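Local coordinates for Xaa-Pro dipeptidase (Pyrococcus horikoshii, PDB 1WY2), which probably splits dipeptides with a C-terminal proline and a nonpolar N-terminal residue, as a homodimeric metallopeptidase with two metal ions per subunit, at residues 136-140 with 341-345; 143-147 with 222-226; 183-188 with 207-213. One frame throughout, in Å; residues are numbered along the deposited sequence.

Helix 130-153 supplies the first half of two contacts. Its residues 136-140 meet 341-345 in interaction 1, closing a loop of 200 residues that holds most of the M24 metallopeptidase domain. Two turns further on, 143-147 packs on 222-226 in interaction 2, a smaller loop within the first. Interaction 3, the pairing of 183-188 with 207-213, lies inside both, so the three nest without crossing. Interactions 1 and 2 touch where D144 accepts a bond from the backbone N of K345; interactions 2 and 3 meet through neighbouring strands 220-229 and 208-217, which bring D223 and D212 to the same zinc ion.

Interaction 1 of 3, residues 136-140 with 341-345; sequences IEKAC and KRLTK
L343 lays its CB against the sulfur of C140 (CB to SG 3.7 Å), while its CD1 crosses the CG2 methyl of I136 at a slant, CD1 to CG2 3.8 Å. The leucine thus spans one turn of helix 130-153. C140 is met by the leucine backbone and by the next residue too: its CB rests on the carbonyl O of L343 at 3.4 Å, and its SG on the CG2 methyl of T344 at 3.8 Å. The threonine turns its hydroxyl elsewhere, to D331 and the backbone N of T332, which leaves the methyl for the cysteine. At this point the chain has just left strand 339-342, an edge strand of the antiparallel sheet formed with 325-336 and 312-321 in the M24 metallopeptidase domain, and runs past the helix; the side chain of T344 comes within about 6 Å of those of the metal ligands D223 and E330. Outside this apolar patch lies a salt-bridge network on E137. Its CG is anti to the backbone N (chi1 -178°) and the chain bends at chi2, carrying the carboxylate out to the lysines. The extended K341 arrives at about a right angle, and its NZ bridges both oxygens, 3.1 Å from OE1 and 3.1 Å from OE2 of E137, each through the syn lone pair. K345 adds a longer salt bridge, NZ to OE2 of E137 at 3.5 Å.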
# COMPACT_ATOMS: atom_id res chain seq x y z
N ILE A 136 -3.15 -16.23 11.78
CA ILE A 136 -4.20 -15.92 10.82
C ILE A 136 -5.57 -16.11 11.46
O ILE A 136 -6.48 -15.31 11.25
CB ILE A 136 -4.09 -16.81 9.56
CG1 ILE A 136 -2.85 -16.40 8.75
CG2 ILE A 136 -5.35 -16.68 8.71
CD1 ILE A 136 -2.41 -17.44 7.73
N GLU A 137 -5.72 -17.17 12.25
CA GLU A 137 -7.01 -17.42 12.90
C GLU A 137 -7.37 -16.28 13.85
O GLU A 137 -8.54 -15.88 13.94
CB GLU A 137 -6.98 -18.76 13.65
CG GLU A 137 -8.30 -19.13 14.32
CD GLU A 137 -8.55 -20.63 14.34
OE1 GLU A 137 -7.58 -21.40 14.51
OE2 GLU A 137 -9.72 -21.04 14.19
N LYS A 138 -6.38 -15.73 14.55
CA LYS A 138 -6.64 -14.62 15.46
C LYS A 138 -7.04 -13.37 14.67
O LYS A 138 -7.90 -12.60 15.09
CB LYS A 138 -5.41 -14.31 16.32
CG LYS A 138 -5.69 -13.38 17.49
CD LYS A 138 -6.65 -14.04 18.48
CE LYS A 138 -6.87 -13.19 19.72
NZ LYS A 138 -7.75 -13.92 20.69
N ALA A 139 -6.41 -13.17 13.51
CA ALA A 139 -6.74 -12.02 12.67
C ALA A 139 -8.19 -12.17 12.21
O ALA A 139 -8.92 -11.18 12.09
CB ALA A 139 -5.81 -11.96 11.46
N CYS A 140 -8.60 -13.40 11.96
CA CYS A 140 -9.96 -13.67 11.52
C CYS A 140 -10.94 -13.43 12.67
O CYS A 140 -12.08 -13.03 12.44
CB CYS A 140 -10.09 -15.11 11.01
SG CYS A 140 -9.26 -15.42 9.42
N LYS A 341 -11.53 -25.96 7.18
CA LYS A 341 -11.91 -25.35 8.45
C LYS A 341 -12.17 -23.87 8.17
O LYS A 341 -11.35 -23.20 7.54
CB LYS A 341 -10.79 -25.48 9.47
CG LYS A 341 -11.06 -24.72 10.76
CD LYS A 341 -9.88 -24.75 11.72
CE LYS A 341 -10.25 -24.05 13.02
NZ LYS A 341 -9.14 -24.08 14.01
N ARG A 342 -13.31 -23.37 8.63
CA ARG A 342 -13.63 -21.96 8.44
C ARG A 342 -12.91 -21.15 9.52
O ARG A 342 -13.21 -21.32 10.71
CB ARG A 342 -15.15 -21.74 8.52
CG ARG A 342 -15.92 -22.35 7.36
CD ARG A 342 -17.43 -22.14 7.51
NE ARG A 342 -17.79 -20.72 7.57
CZ ARG A 342 -18.53 -20.18 8.53
NH1 ARG A 342 -19.00 -20.94 9.51
NH2 ARG A 342 -18.81 -18.89 8.51
N LEU A 343 -11.97 -20.30 9.13
CA LEU A 343 -11.24 -19.49 10.11
C LEU A 343 -12.09 -18.30 10.53
O LEU A 343 -12.02 -17.85 11.67
CB LEU A 343 -9.89 -19.05 9.53
CG LEU A 343 -8.99 -20.21 9.09
CD1 LEU A 343 -7.64 -19.66 8.63
CD2 LEU A 343 -8.78 -21.19 10.24
N THR A 344 -12.89 -17.79 9.59
CA THR A 344 -13.82 -16.71 9.89
C THR A 344 -15.08 -17.49 10.27
O THR A 344 -15.49 -18.39 9.54
CB THR A 344 -14.07 -15.80 8.67
OG1 THR A 344 -14.26 -16.60 7.50
CG2 THR A 344 -12.89 -14.87 8.47
N LYS A 345 -15.68 -17.16 11.40
CA LYS A 345 -16.83 -17.92 11.89
C LYS A 345 -18.18 -17.22 11.98
O LYS A 345 -19.16 -17.82 12.42
CB LYS A 345 -16.47 -18.52 13.25
CG LYS A 345 -15.13 -19.26 13.24
CD LYS A 345 -14.64 -19.59 14.64
CE LYS A 345 -13.25 -20.21 14.59
NZ LYS A 345 -12.72 -20.50 15.96

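Interaction 2 of 3, residues 143-147 with 222-226; sequences ADKAV and SDITR. With ZN (zinc ion), chain D; ZN (zinc ion), chain E.
I224 points its branched side chain at helix 130-153 and touches three of its residues. Its CG1 is anti to the backbone N (chi1 -175°), which sets CG2 between the backbone N and the carbonyl carbon; from there the methyl meets the CB of A143 at 3.8 Å and presses on V147, where CG2 to CG2 is 3.4 Å, tighter than usual for two carbons. The fully extended chain beyond takes CD1 to the carboxylate of D144, CD1 to OD1 3.2 Å, the two side chains at about a right angle. V147 spreads its two methyls: CG2 goes to I224, and CG1 lies across the aliphatic start of R226, CG1 to CG 3.8 Å. Bent at chi2 (-68°), the arginine folds back along its own strand, so that CD1 of I224 sits over one face of its guanidinium, off toward the rim, and NH1 bonds to the carbonyl O of T225 at 2.8 Å. In this helix-on-sheet layer of the M24 pita-bread fold, helix 143-147 and strand 224-226 run in the same direction, 24° apart. Side chains alternate along 222-226: S222, I224 and R226 face the helix, D223 and T225 turn away. D223 bridges two zinc ions, OD1 at 2.0 Å to the one shared with D212 and E330, OD2 at 2.1 Å to the one shared with H287, E316 and E330. The chemistry is thus mixed: a methyl core of A143, V147 and I224 is bordered by D144, hydrogen-bonded through OD1 to OG1 of T346, and R226, salt-bridged to D331, while the other face binds metal.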
# COMPACT_ATOMS: atom_id res chain seq x y z
N ALA A 143 -11.49 -9.88 12.67
CA ALA A 143 -12.33 -9.51 11.53
C ALA A 143 -13.79 -9.84 11.85
O ALA A 143 -14.69 -9.08 11.51
CB ALA A 143 -11.87 -10.25 10.27
N ASP A 144 -14.02 -10.99 12.48
CA ASP A 144 -15.38 -11.39 12.85
C ASP A 144 -15.99 -10.34 13.78
O ASP A 144 -17.15 -9.96 13.63
CB ASP A 144 -15.39 -12.76 13.56
CG ASP A 144 -15.36 -13.93 12.59
OD1 ASP A 144 -16.03 -13.85 11.54
OD2 ASP A 144 -14.69 -14.94 12.89
N LYS A 145 -15.20 -9.88 14.75
CA LYS A 145 -15.68 -8.87 15.69
C LYS A 145 -16.02 -7.58 14.96
O LYS A 145 -16.99 -6.89 15.30
CB LYS A 145 -14.63 -8.59 16.76
CG LYS A 145 -14.47 -9.71 17.78
CD LYS A 145 -13.42 -9.37 18.81
CE LYS A 145 -13.34 -10.45 19.87
NZ LYS A 145 -12.31 -10.13 20.91
N ALA A 146 -15.23 -7.26 13.94
CA ALA A 146 -15.46 -6.04 13.17
C ALA A 146 -16.75 -6.14 12.37
O ALA A 146 -17.51 -5.17 12.30
CB ALA A 146 -14.28 -5.79 12.24
N VAL A 147 -17.00 -7.29 11.76
CA VAL A 147 -18.21 -7.48 10.98
C VAL A 147 -19.45 -7.39 11.87
O VAL A 147 -20.45 -6.79 11.50
CB VAL A 147 -18.21 -8.84 10.26
CG1 VAL A 147 -19.55 -9.08 9.58
CG2 VAL A 147 -17.09 -8.86 9.22
N SER A 222 -6.44 -11.32 7.33
CA SER A 222 -7.73 -11.99 7.42
C SER A 222 -8.61 -11.32 6.38
O SER A 222 -8.33 -10.20 5.94
CB SER A 222 -8.33 -11.85 8.83
OG SER A 222 -8.42 -10.49 9.21
N ASP A 223 -9.69 -11.98 5.98
CA ASP A 223 -10.56 -11.43 4.95
C ASP A 223 -11.95 -12.03 5.11
O ASP A 223 -12.09 -13.26 5.17
CB ASP A 223 -9.97 -11.80 3.58
CG ASP A 223 -10.54 -11.00 2.44
OD1 ASP A 223 -11.50 -10.22 2.65
OD2 ASP A 223 -10.01 -11.16 1.32
N ILE A 224 -12.96 -11.18 5.20
CA ILE A 224 -14.33 -11.67 5.38
C ILE A 224 -15.35 -10.73 4.73
O ILE A 224 -15.14 -9.52 4.69
CB ILE A 224 -14.65 -11.81 6.89
CG1 ILE A 224 -16.04 -12.43 7.09
CG2 ILE A 224 -14.60 -10.44 7.57
CD1 ILE A 224 -16.42 -12.62 8.56
N THR A 225 -16.43 -11.29 4.20
CA THR A 225 -17.50 -10.50 3.61
C THR A 225 -18.84 -11.06 4.03
O THR A 225 -19.08 -12.27 3.93
CB THR A 225 -17.50 -10.50 2.05
OG1 THR A 225 -16.26 -9.99 1.55
CG2 THR A 225 -18.64 -9.61 1.53
N ARG A 226 -19.72 -10.19 4.50
CA ARG A 226 -21.07 -10.60 4.86
C ARG A 226 -21.99 -9.57 4.23
O ARG A 226 -21.64 -8.40 4.13
CB ARG A 226 -21.27 -10.61 6.38
CG ARG A 226 -20.55 -11.75 7.10
CD ARG A 226 -21.14 -13.11 6.75
NE ARG A 226 -20.42 -14.18 7.43
CZ ARG A 226 -19.30 -14.74 6.97
NH1 ARG A 226 -18.77 -14.33 5.82
NH2 ARG A 226 -18.70 -15.68 7.68
ZN ZN D . -12.79 -9.70 1.19
ZN ZN E . -11.03 -11.72 -0.46

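Interaction 3 of 3, residues 183-188 with 207-213; sequences TIIASG and DLVVIDL. With ZN (zinc ion), chain D.
I184 and D212 lie side by side and point the same way, CB to CB 3.7 Å, with the CD1 of the isoleucine reaching alongside the aspartate CB at 4.0 Å. On this same face A186 follows opposite V210. I185 and I211, also side by side, occupy the other face, and the CD1 of I185 meets the CG2 of I211 at 3.8 Å; chi2 of I185, turned to -64°, brings CD1 alongside I211. Its CG2, anti to the backbone N, slants across V209 instead. S187 stands beside V209 there, CB to CG2 3.9 Å, and its hydroxyl bonds to E160 and K201. The strands pair antiparallel within the sheet of the M24 pita-bread fold that bears D212, with I184-D212 and A186-V210 as hydrogen-bonded pairs and I185-I211 and S187-V209 as non-hydrogen-bonded ones. The four bonds of the former are fairly straight, such as N of A186 to O of V210 at 168°. At the far end N of G188 bonds to O of L208 at 2.9 Å, and the glycine adopts positive phi beside the carboxylate of D207. OD1 of D212 binds a zinc ion at 2.0 Å, in company with D223 and E330; its OD2 makes a long 2.7 Å approach to the same ion and a salt bridge to R328. With the short metal bond on OD1 and the arginine on OD2, the rotation of the carboxylate is fixed.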
# COMPACT_ATOMS: atom_id res chain seq x y z
N THR A 183 -11.60 -0.83 3.86
CA THR A 183 -12.89 -1.41 4.20
C THR A 183 -14.00 -1.08 3.22
O THR A 183 -14.21 0.08 2.85
CB THR A 183 -13.34 -0.97 5.60
OG1 THR A 183 -12.40 -1.46 6.57
CG2 THR A 183 -14.72 -1.52 5.93
N ILE A 184 -14.72 -2.12 2.81
CA ILE A 184 -15.83 -1.98 1.89
C ILE A 184 -17.15 -2.04 2.63
O ILE A 184 -17.45 -3.02 3.30
CB ILE A 184 -15.80 -3.11 0.83
CG1 ILE A 184 -14.64 -2.88 -0.14
CG2 ILE A 184 -17.13 -3.17 0.08
CD1 ILE A 184 -14.31 -4.08 -1.00
N ILE A 185 -17.91 -0.95 2.54
CA ILE A 185 -19.25 -0.86 3.13
C ILE A 185 -20.01 -0.30 1.93
O ILE A 185 -20.03 0.91 1.72
CB ILE A 185 -19.34 0.14 4.30
CG1 ILE A 185 -18.38 -0.24 5.43
CG2 ILE A 185 -20.78 0.17 4.82
CD1 ILE A 185 -18.68 -1.57 6.09
N ALA A 186 -20.60 -1.20 1.14
CA ALA A 186 -21.32 -0.81 -0.07
C ALA A 186 -22.82 -1.05 0.06
O ALA A 186 -23.28 -2.20 0.08
CB ALA A 186 -20.76 -1.60 -1.26
N SER A 187 -23.58 0.03 0.11
CA SER A 187 -25.03 -0.05 0.28
C SER A 187 -25.84 0.34 -0.95
O SER A 187 -25.40 1.16 -1.76
CB SER A 187 -25.46 0.83 1.46
OG SER A 187 -25.20 2.20 1.19
N GLY A 188 -27.02 -0.26 -1.07
CA GLY A 188 -27.88 0.04 -2.20
C GLY A 188 -27.22 -0.25 -3.53
O GLY A 188 -26.60 -1.31 -3.70
N ASP A 207 -31.89 -1.27 1.83
CA ASP A 207 -30.59 -1.39 1.17
C ASP A 207 -29.89 -2.72 1.43
O ASP A 207 -29.89 -3.22 2.56
CB ASP A 207 -29.64 -0.30 1.67
CG ASP A 207 -29.69 0.97 0.86
OD1 ASP A 207 -30.55 1.08 -0.05
OD2 ASP A 207 -28.87 1.87 1.14
N LEU A 208 -29.29 -3.28 0.39
CA LEU A 208 -28.47 -4.47 0.55
C LEU A 208 -27.16 -3.79 0.95
O LEU A 208 -26.84 -2.73 0.41
CB LEU A 208 -28.25 -5.19 -0.79
CG LEU A 208 -29.17 -6.36 -1.15
CD1 LEU A 208 -29.00 -6.70 -2.62
CD2 LEU A 208 -28.85 -7.56 -0.28
N VAL A 209 -26.42 -4.37 1.89
CA VAL A 209 -25.16 -3.77 2.30
C VAL A 209 -24.09 -4.85 2.35
O VAL A 209 -24.20 -5.81 3.11
CB VAL A 209 -25.25 -3.10 3.69
CG1 VAL A 209 -23.95 -2.33 3.98
CG2 VAL A 209 -26.45 -2.16 3.75
N VAL A 210 -23.07 -4.69 1.51
CA VAL A 210 -21.96 -5.64 1.47
C VAL A 210 -20.87 -5.09 2.39
O VAL A 210 -20.48 -3.93 2.28
CB VAL A 210 -21.40 -5.79 0.04
CG1 VAL A 210 -20.20 -6.74 0.03
CG2 VAL A 210 -22.49 -6.32 -0.89
N ILE A 211 -20.41 -5.94 3.31
CA ILE A 211 -19.37 -5.58 4.28
C ILE A 211 -18.17 -6.49 4.05
O ILE A 211 -18.22 -7.68 4.39
CB ILE A 211 -19.89 -5.78 5.72
CG1 ILE A 211 -21.20 -5.01 5.91
CG2 ILE A 211 -18.84 -5.31 6.73
CD1 ILE A 211 -22.01 -5.46 7.12
N ASP A 212 -17.11 -5.95 3.47
CA ASP A 212 -15.89 -6.71 3.19
C ASP A 212 -14.75 -6.00 3.91
O ASP A 212 -14.43 -4.85 3.61
CB ASP A 212 -15.64 -6.73 1.67
CG ASP A 212 -14.61 -7.76 1.24
OD1 ASP A 212 -13.78 -8.19 2.07
OD2 ASP A 212 -14.61 -8.13 0.05
N LEU A 213 -14.13 -6.69 4.86
CA LEU A 213 -13.05 -6.10 5.63
C LEU A 213 -12.07 -7.16 6.09
O LEU A 213 -12.29 -8.36 5.91
CB LEU A 213 -13.64 -5.35 6.84
CG LEU A 213 -14.50 -6.15 7.83
CD1 LEU A 213 -13.61 -6.91 8.80
CD2 LEU A 213 -15.42 -5.21 8.60
ZN ZN D . -12.79 -9.70 1.19